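Local coordinates for protein putative oxidoreductase YfjR (Streptomyces aurantiacus, PDB 4OQZ) that probably uses NADPH to reduce imines to amines, as one of the S-selective imine reductases of Streptomyces, at residues T6-G11 with V62-I67; G116-P121 with M130-S135; Y26-W31 with R44-A49. One frame throughout, in Å; residues are numbered along the deposited sequence.

Interaction 1 (T6-G11 with V62-I67); sequences TVIGLG and VILSLI
Ile63 is gripped through both of its backbone polar atoms by strand 4-8: its N donates to Thr6 O at 2.7 Å, and its O accepts from Ile8 N at 2.8 Å. Ser65 N adds a third bond, to Ile8 O at 2.9 Å, which completes the Ile8-Leu64 pair after the parallel pairs Thr6-Val62 and Val7-Ile63. CA-H...O contacts supplement it, the last being Gly9 CA to Ser65 O at 3.4 Å. Ser65 O also receives a bond from a water (3.0 Å), which in turn accepts a weak one from Gly11 N.

Segments 6-8 and 62-64 run 22° apart, as parallel neighbours in the Rossmann-type sheet of the NAD-binding domain. Beyond Ile8 the chain turns toward helix 12-23, with Gly11 at its N-cap; Gly9 and Gly11 fit a GxGxxG pattern, consistent with a dinucleotide-binding turn. Gly9 has positive phi, and a side chain there would run into Ser65 O.

Apolar contacts centre on Ile8, whose chi1 of -61° sets CG1 beside its own N and CG2 anti to it. The CG1 branch ends with CD1 against Val62 CG1 (3.8 Å), CG2 lies alongside Leu66 CD1 (3.8 Å), and CB meets Leu64 CD2 (4.0 Å). Among the side chains of the other sheet face, Val7 CG2 approaches Ile63 CB, while the far end of Ile63 leads away to Met17 and Tyr21 of helix 12-23.

Interaction 2 (G116-P121 with M130-S135); sequences GGVLSP and MSTFYS
Phe133 O accepts from Gly117 N at 2.8 Å, in the plane of the carbonyl, and has Gly116 CA at 3.2 Å in a CA-H...O contact. The return bond, Phe133 N to Gly117 O at 3.0 Å, is straight at the hydrogen but reaches the oxygen 45° out of the carbonyl plane; Thr132 CA-H approaches that same oxygen. Leu119 N also donates to Ser131 O (2.9 Å). With segments 116-119 and 131-135 running 170° apart, this is an antiparallel beta hairpin, in which Gly117-Phe133 is a hydrogen-bonded pair and Val118-Thr132 a non-hydrogen-bonded one.

On the face of Leu119 and Phe133, Leu119 CD1 comes to 3.5 Å from Phe133 CE2, the two side chains crossing obliquely. On the face of Val118 and Thr132, Val118 CG1 meets Thr132 OG1 at 3.7 Å, a hydroxyl that is hydrogen-bonded to Thr152. Tyr134 brings CD1 and CE1 near Gly116 CA, where a CB would come tight against CE1. Near the turn, Met130 CG, set beside its own N, lies 3.6 Å from Ser120 OG, and the bend at chi2 (-70°) brings SD to 3.6 Å from Leu119 O; the Ser120 hydroxyl donates to Pro121 O.

Strand 131-135 is flanked on its other edge by strand 154-159. Helix 138-151 packs on Tyr134, and helix 163-191 covers Leu119 and Phe133, whose ring also meets Tyr203 of the second subunit.

Interaction 3 (Y26-W31 with R44-A49); sequences YEVTLW and RGAKLA
The methyl of Ala46 is the bump that fills the hollow between Val28 and Leu30: its CB lies 3.6 Å from Leu30 CD1 and 4.4 Å from Val28 CB. Leu30 leans back over it because chi1 of -48° sets CG beside its own N. On the opposite face Lys47, extended beyond CG, starts close to Val28 O (CG at 3.7 Å) and crosses Thr29, its CD 4.1 Å from Thr29 OG1.

Three parallel-strand bonds fix this register: Lys47 N to Val28 O (2.8 Å), Leu30 N to Lys47 O (2.7 Å) and Ala49 N to Leu30 O, the last with its donor tilted 32° from the carbonyl plane. The contact completes a beta-alpha-beta unit, in which strand 27-31 leads through helix 39-44 to the short strand 47-48; Gly45 closes the helix in a Schellman motif. Leu41 of that helix packs on both Leu30 and Ala46.

A second methyl bump, Ala49 CB, sits tightly against Leu30 O at 3.2 Å. Beside it the indole of Trp31, its CG anti to the backbone N (chi1 -163°), turns its edge to Ala49, CD1 meeting Ala49 O at 3.7 Å, near the ring plane.

In the fold
From the N terminus, strand 4-8 enters first and pairs only later with strand 61-64, so interaction 1 closes a long excursion of the chain. Within that excursion interaction 3 closes a shorter one, from strand 27-31 to the edge strand 47-48. The two meet directly, since strand 27-31 flanks strand 4-8: Gly9 N lies 3.0 Å from Trp31 O, probably hydrogen-bonded. Interaction 2 follows in series as a local hairpin. Strand 87-90 separates strand 61-64 from strand 112-119 in the same sheet, so interactions 1 and 2 do not touch, with centres about 14 Å apart. Together they sample the sheet from its 47-48 edge to the antiparallel strand 131-135.

Interaction 1 (T6-G11 with V62-I67)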
loop_
_atom_site.group_PDB
_atom_site.type_symbol
_atom_site.label_atom_id
_atom_site.label_comp_id
_atom_site.label_asym_id
_atom_site.label_seq_id
_atom_site.Cartn_x
_atom_site.Cartn_y
_atom_site.Cartn_z
ATOM N N THR A 6 -20.478 7.968 29.829
ATOM C CA THR A 6 -20.931 9.113 29.041
ATOM C C THR A 6 -20.274 9.105 27.640
ATOM O O THR A 6 -19.069 8.863 27.539
ATOM C CB THR A 6 -20.634 10.418 29.760
ATOM O OG1 THR A 6 -21.464 10.488 30.915
ATOM C CG2 THR A 6 -20.898 11.631 28.884
ATOM N N VAL A 7 -21.072 9.433 26.582
ATOM C CA VAL A 7 -20.596 9.603 25.203
ATOM C C VAL A 7 -20.961 11.031 24.736
ATOM O O VAL A 7 -22.135 11.386 24.721
ATOM C CB VAL A 7 -21.095 8.508 24.200
ATOM C CG1 VAL A 7 -20.482 8.722 22.815
ATOM C CG2 VAL A 7 -20.760 7.098 24.693
ATOM N N ILE A 8 -19.945 11.849 24.395
ATOM C CA ILE A 8 -20.117 13.210 23.867
ATOM C C ILE A 8 -19.636 13.188 22.397
ATOM O O ILE A 8 -18.535 12.721 22.124
ATOM C CB ILE A 8 -19.404 14.288 24.736
ATOM C CG1 ILE A 8 -19.991 14.292 26.172
ATOM C CG2 ILE A 8 -19.505 15.685 24.085
ATOM C CD1 ILE A 8 -19.274 15.082 27.236
ATOM N N GLY A 9 -20.495 13.640 21.483
ATOM C CA GLY A 9 -20.229 13.687 20.051
ATOM C C GLY A 9 -20.922 12.532 19.385
ATOM O O GLY A 9 -20.456 11.400 19.483
ATOM N N LEU A 10 -22.069 12.795 18.749
ATOM C CA LEU A 10 -22.848 11.719 18.144
ATOM C C LEU A 10 -22.913 11.657 16.629
ATOM O O LEU A 10 -24.001 11.566 16.040
ATOM C CB LEU A 10 -24.222 11.521 18.807
ATOM C CG LEU A 10 -24.254 11.419 20.327
ATOM C CD1 LEU A 10 -25.669 11.538 20.820
ATOM C CD2 LEU A 10 -23.608 10.128 20.830
ATOM N N GLY A 11 -21.736 11.672 16.021
ATOM C CA GLY A 11 -21.547 11.454 14.596
ATOM C C GLY A 11 -21.623 9.949 14.406
ATOM O O GLY A 11 -21.909 9.240 15.376
ATOM N N VAL A 62 -15.745 9.394 30.657
ATOM C CA VAL A 62 -16.356 10.234 29.620
ATOM C C VAL A 62 -15.662 9.942 28.269
ATOM O O VAL A 62 -14.449 10.168 28.118
ATOM C CB VAL A 62 -16.316 11.741 29.989
ATOM C CG1 VAL A 62 -16.860 12.610 28.863
ATOM C CG2 VAL A 62 -17.078 12.005 31.279
ATOM N N ILE A 63 -16.459 9.442 27.302
ATOM C CA ILE A 63 -15.999 9.109 25.959
ATOM C C ILE A 63 -16.262 10.287 25.035
ATOM O O ILE A 63 -17.417 10.699 24.892
ATOM C CB ILE A 63 -16.646 7.794 25.443
ATOM C CG1 ILE A 63 -16.450 6.597 26.418
ATOM C CG2 ILE A 63 -16.165 7.462 24.030
ATOM C CD1 ILE A 63 -14.950 6.038 26.629
ATOM N N LEU A 64 -15.193 10.849 24.441
ATOM C CA LEU A 64 -15.319 11.973 23.505
ATOM C C LEU A 64 -15.052 11.522 22.054
ATOM O O LEU A 64 -14.020 10.919 21.766
ATOM C CB LEU A 64 -14.407 13.145 23.866
ATOM C CG LEU A 64 -14.554 13.706 25.264
ATOM C CD1 LEU A 64 -13.226 14.018 25.837
ATOM C CD2 LEU A 64 -15.467 14.922 25.270
ATOM N N SER A 65 -16.003 11.807 21.159
ATOM C CA SER A 65 -15.894 11.507 19.734
ATOM C C SER A 65 -16.356 12.729 18.943
ATOM O O SER A 65 -17.447 12.744 18.374
ATOM C CB SER A 65 -16.700 10.267 19.353
ATOM O OG SER A 65 -16.244 9.860 18.072
ATOM N N LEU A 66 -15.519 13.773 18.960
ATOM C CA LEU A 66 -15.770 15.044 18.285
ATOM C C LEU A 66 -14.970 15.132 16.980
ATOM O O LEU A 66 -14.242 14.193 16.645
ATOM C CB LEU A 66 -15.432 16.200 19.244
ATOM C CG LEU A 66 -16.615 16.838 19.986
ATOM C CD1 LEU A 66 -17.169 15.929 21.095
ATOM C CD2 LEU A 66 -16.200 18.155 20.591
ATOM N N ILE A 67 -15.125 16.239 16.229
ATOM C CA ILE A 67 -14.458 16.451 14.935
ATOM C C ILE A 67 -12.930 16.376 15.070
ATOM O O ILE A 67 -12.274 15.618 14.349
ATOM C CB ILE A 67 -14.927 17.782 14.259
ATOM C CG1 ILE A 67 -16.467 17.957 14.340
ATOM C CG2 ILE A 67 -14.437 17.872 12.803
ATOM C CD1 ILE A 67 -16.961 19.401 14.839
HETATM O O HOH W 1 -18.727 10.831 16.399
#

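Interaction 2 (G116-P121 with M130-S135)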
loop_
_atom_site.group_PDB
_atom_site.type_symbol
_atom_site.label_atom_id
_atom_site.label_comp_id
_atom_site.label_asym_id
_atom_site.label_seq_id
_atom_site.Cartn_x
_atom_site.Cartn_y
_atom_site.Cartn_z
ATOM N N GLY A 116 -6.912 8.373 22.242
ATOM C CA GLY A 116 -7.284 7.173 21.504
ATOM C C GLY A 116 -7.196 7.322 19.998
ATOM O O GLY A 116 -7.554 8.375 19.453
ATOM N N GLY A 117 -6.722 6.262 19.336
ATOM C CA GLY A 117 -6.690 6.155 17.878
ATOM C C GLY A 117 -7.438 4.913 17.416
ATOM O O GLY A 117 -6.829 3.840 17.355
ATOM N N VAL A 118 -8.771 5.045 17.108
ATOM C CA VAL A 118 -9.678 3.938 16.710
ATOM C C VAL A 118 -9.425 3.460 15.275
ATOM O O VAL A 118 -9.739 4.175 14.323
ATOM C CB VAL A 118 -11.210 4.244 16.947
ATOM C CG1 VAL A 118 -12.052 2.973 16.854
ATOM C CG2 VAL A 118 -11.463 4.950 18.279
ATOM N N LEU A 119 -8.922 2.227 15.116
ATOM C CA LEU A 119 -8.688 1.645 13.787
ATOM C C LEU A 119 -9.937 0.846 13.397
ATOM O O LEU A 119 -9.913 -0.388 13.314
ATOM C CB LEU A 119 -7.438 0.749 13.768
ATOM C CG LEU A 119 -6.108 1.377 14.153
ATOM C CD1 LEU A 119 -4.998 0.365 13.956
ATOM C CD2 LEU A 119 -5.846 2.682 13.370
ATOM N N SER A 120 -11.043 1.571 13.233
ATOM C CA SER A 120 -12.333 0.999 12.913
ATOM C C SER A 120 -13.282 1.965 12.283
ATOM O O SER A 120 -13.480 3.060 12.805
ATOM C CB SER A 120 -13.008 0.411 14.155
ATOM O OG SER A 120 -14.143 -0.363 13.786
ATOM N N PRO A 121 -13.992 1.510 11.228
ATOM C CA PRO A 121 -15.132 2.299 10.721
ATOM C C PRO A 121 -16.290 2.147 11.741
ATOM O O PRO A 121 -16.204 1.233 12.576
ATOM C CB PRO A 121 -15.476 1.598 9.395
ATOM C CG PRO A 121 -15.072 0.187 9.606
ATOM C CD PRO A 121 -13.888 0.195 10.537
ATOM N N MET A 130 -11.431 -5.699 16.281
ATOM C CA MET A 130 -10.920 -4.345 16.030
ATOM C C MET A 130 -9.975 -3.854 17.132
ATOM O O MET A 130 -10.002 -4.396 18.234
ATOM C CB MET A 130 -12.075 -3.363 15.760
ATOM C CG MET A 130 -12.886 -3.692 14.504
ATOM S SD MET A 130 -11.952 -3.393 12.981
ATOM C CE MET A 130 -11.972 -5.035 12.292
ATOM N N SER A 131 -9.164 -2.817 16.840
ATOM C CA SER A 131 -8.169 -2.261 17.746
ATOM C C SER A 131 -8.148 -0.721 17.838
ATOM O O SER A 131 -8.615 -0.009 16.940
ATOM C CB SER A 131 -6.780 -2.812 17.426
ATOM O OG SER A 131 -5.851 -2.492 18.450
ATOM N N THR A 132 -7.713 -0.233 18.997
ATOM C CA THR A 132 -7.584 1.195 19.299
ATOM C C THR A 132 -6.286 1.383 20.059
ATOM O O THR A 132 -6.006 0.658 21.028
ATOM C CB THR A 132 -8.757 1.727 20.115
ATOM O OG1 THR A 132 -9.982 1.433 19.456
ATOM C CG2 THR A 132 -8.673 3.274 20.356
ATOM N N PHE A 133 -5.510 2.383 19.637
ATOM C CA PHE A 133 -4.259 2.743 20.295
ATOM C C PHE A 133 -4.631 3.717 21.415
ATOM O O PHE A 133 -5.427 4.612 21.186
ATOM C CB PHE A 133 -3.314 3.477 19.315
ATOM C CG PHE A 133 -2.746 2.658 18.183
ATOM C CD1 PHE A 133 -1.768 1.694 18.421
ATOM C CD2 PHE A 133 -3.147 2.883 16.874
ATOM C CE1 PHE A 133 -1.251 0.934 17.373
ATOM C CE2 PHE A 133 -2.615 2.121 15.821
ATOM C CZ PHE A 133 -1.699 1.140 16.082
ATOM N N TYR A 134 -4.057 3.541 22.592
ATOM C CA TYR A 134 -4.241 4.419 23.740
ATOM C C TYR A 134 -2.910 4.914 24.298
ATOM O O TYR A 134 -1.944 4.150 24.403
ATOM C CB TYR A 134 -5.050 3.749 24.854
ATOM C CG TYR A 134 -6.522 3.613 24.512
ATOM C CD1 TYR A 134 -7.376 4.709 24.577
ATOM C CD2 TYR A 134 -7.051 2.395 24.098
ATOM C CE1 TYR A 134 -8.718 4.597 24.233
ATOM C CE2 TYR A 134 -8.398 2.265 23.773
ATOM C CZ TYR A 134 -9.231 3.371 23.842
ATOM O OH TYR A 134 -10.565 3.275 23.496
ATOM N N SER A 135 -2.862 6.206 24.631
ATOM C CA SER A 135 -1.706 6.810 25.251
ATOM C C SER A 135 -2.132 7.825 26.333
ATOM O O SER A 135 -3.249 8.343 26.296
ATOM C CB SER A 135 -0.730 7.367 24.216
ATOM O OG SER A 135 -1.160 8.561 23.584
#

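Interaction 3 (Y26-W31 with R44-A49)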
loop_
_atom_site.group_PDB
_atom_site.type_symbol
_atom_site.label_atom_id
_atom_site.label_comp_id
_atom_site.label_asym_id
_atom_site.label_seq_id
_atom_site.Cartn_x
_atom_site.Cartn_y
_atom_site.Cartn_z
ATOM N N TYR A 26 -24.824 -1.005 29.627
ATOM C CA TYR A 26 -24.353 0.228 30.270
ATOM C C TYR A 26 -25.447 1.271 30.350
ATOM O O TYR A 26 -26.182 1.496 29.391
ATOM C CB TYR A 26 -23.155 0.838 29.522
ATOM C CG TYR A 26 -21.826 0.161 29.751
ATOM C CD1 TYR A 26 -21.511 -1.038 29.111
ATOM C CD2 TYR A 26 -20.833 0.776 30.500
ATOM C CE1 TYR A 26 -20.261 -1.638 29.271
ATOM C CE2 TYR A 26 -19.576 0.193 30.660
ATOM C CZ TYR A 26 -19.299 -1.023 30.057
ATOM O OH TYR A 26 -18.071 -1.611 30.239
ATOM N N GLU A 27 -25.530 1.934 31.506
ATOM C CA GLU A 27 -26.391 3.072 31.736
ATOM C C GLU A 27 -25.712 4.182 30.916
ATOM O O GLU A 27 -24.572 4.540 31.208
ATOM C CB GLU A 27 -26.393 3.417 33.237
ATOM C CG GLU A 27 -26.926 2.311 34.138
ATOM C CD GLU A 27 -26.637 2.519 35.610
ATOM O OE1 GLU A 27 -27.453 3.190 36.279
ATOM O OE2 GLU A 27 -25.595 2.021 36.096
ATOM N N VAL A 28 -26.340 4.630 29.814
ATOM C CA VAL A 28 -25.688 5.626 28.935
ATOM C C VAL A 28 -26.261 7.060 28.995
ATOM O O VAL A 28 -27.457 7.252 28.777
ATOM C CB VAL A 28 -25.512 5.101 27.480
ATOM C CG1 VAL A 28 -24.796 6.122 26.599
ATOM C CG2 VAL A 28 -24.732 3.791 27.468
ATOM N N THR A 29 -25.369 8.053 29.232
ATOM C CA THR A 29 -25.674 9.495 29.238
ATOM C C THR A 29 -24.997 10.097 28.009
ATOM O O THR A 29 -23.855 9.753 27.716
ATOM C CB THR A 29 -25.242 10.170 30.560
ATOM O OG1 THR A 29 -25.818 9.449 31.646
ATOM C CG2 THR A 29 -25.691 11.629 30.650
ATOM N N LEU A 30 -25.716 10.939 27.252
ATOM C CA LEU A 30 -25.187 11.519 26.009
ATOM C C LEU A 30 -25.194 13.049 25.987
ATOM O O LEU A 30 -25.819 13.682 26.825
ATOM C CB LEU A 30 -26.038 11.058 24.791
ATOM C CG LEU A 30 -26.392 9.590 24.592
ATOM C CD1 LEU A 30 -27.548 9.473 23.634
ATOM C CD2 LEU A 30 -25.218 8.810 24.048
ATOM N N TRP A 31 -24.535 13.608 24.955
ATOM C CA TRP A 31 -24.528 14.996 24.524
ATOM C C TRP A 31 -24.066 15.149 23.062
ATOM O O TRP A 31 -23.141 14.460 22.626
ATOM C CB TRP A 31 -23.774 15.949 25.460
ATOM C CG TRP A 31 -24.152 17.375 25.180
ATOM C CD1 TRP A 31 -25.301 18.006 25.564
ATOM C CD2 TRP A 31 -23.492 18.265 24.267
ATOM N NE1 TRP A 31 -25.360 19.265 25.007
ATOM C CE2 TRP A 31 -24.263 19.448 24.204
ATOM C CE3 TRP A 31 -22.320 18.174 23.492
ATOM C CZ2 TRP A 31 -23.877 20.551 23.431
ATOM C CZ3 TRP A 31 -21.940 19.267 22.726
ATOM C CH2 TRP A 31 -22.705 20.445 22.713
ATOM N N ARG A 44 -33.964 3.933 22.693
ATOM C CA ARG A 44 -33.385 2.675 23.186
ATOM C C ARG A 44 -33.096 2.679 24.693
ATOM O O ARG A 44 -32.889 1.617 25.280
ATOM C CB ARG A 44 -32.109 2.349 22.431
ATOM C CG ARG A 44 -32.360 1.761 21.051
ATOM C CD ARG A 44 -31.056 1.313 20.448
ATOM N NE ARG A 44 -30.457 0.219 21.209
ATOM C CZ ARG A 44 -29.286 -0.329 20.917
ATOM N NH1 ARG A 44 -28.575 0.119 19.890
ATOM N NH2 ARG A 44 -28.814 -1.326 21.651
ATOM N N GLY A 45 -33.080 3.856 25.299
ATOM C CA GLY A 45 -32.898 3.979 26.737
ATOM C C GLY A 45 -31.743 4.857 27.166
ATOM O O GLY A 45 -31.496 4.987 28.366
ATOM N N ALA A 46 -31.017 5.455 26.197
ATOM C CA ALA A 46 -29.926 6.374 26.513
ATOM C C ALA A 46 -30.521 7.706 27.019
ATOM O O ALA A 46 -31.662 8.057 26.674
ATOM C CB ALA A 46 -29.038 6.589 25.296
ATOM N N LYS A 47 -29.812 8.383 27.917
ATOM C CA LYS A 47 -30.307 9.635 28.508
ATOM C C LYS A 47 -29.598 10.806 27.839
ATOM O O LYS A 47 -28.360 10.833 27.790
ATOM C CB LYS A 47 -30.077 9.669 30.038
ATOM C CG LYS A 47 -30.367 8.354 30.764
ATOM C CD LYS A 47 -29.732 8.326 32.144
ATOM C CE LYS A 47 -29.974 7.022 32.867
ATOM N NZ LYS A 47 -29.590 7.111 34.303
ATOM N N LEU A 48 -30.375 11.745 27.286
ATOM C CA LEU A 48 -29.851 12.931 26.612
ATOM C C LEU A 48 -29.625 14.010 27.657
ATOM O O LEU A 48 -30.558 14.326 28.391
ATOM C CB LEU A 48 -30.889 13.429 25.591
ATOM C CG LEU A 48 -30.396 14.266 24.408
ATOM C CD1 LEU A 48 -31.328 14.095 23.221
ATOM C CD2 LEU A 48 -30.374 15.747 24.745
ATOM N N ALA A 49 -28.419 14.590 27.741
ATOM C CA ALA A 49 -28.200 15.684 28.706
ATOM C C ALA A 49 -28.621 17.007 28.064
ATOM O O ALA A 49 -28.662 17.104 26.835
ATOM C CB ALA A 49 -26.739 15.743 29.127
#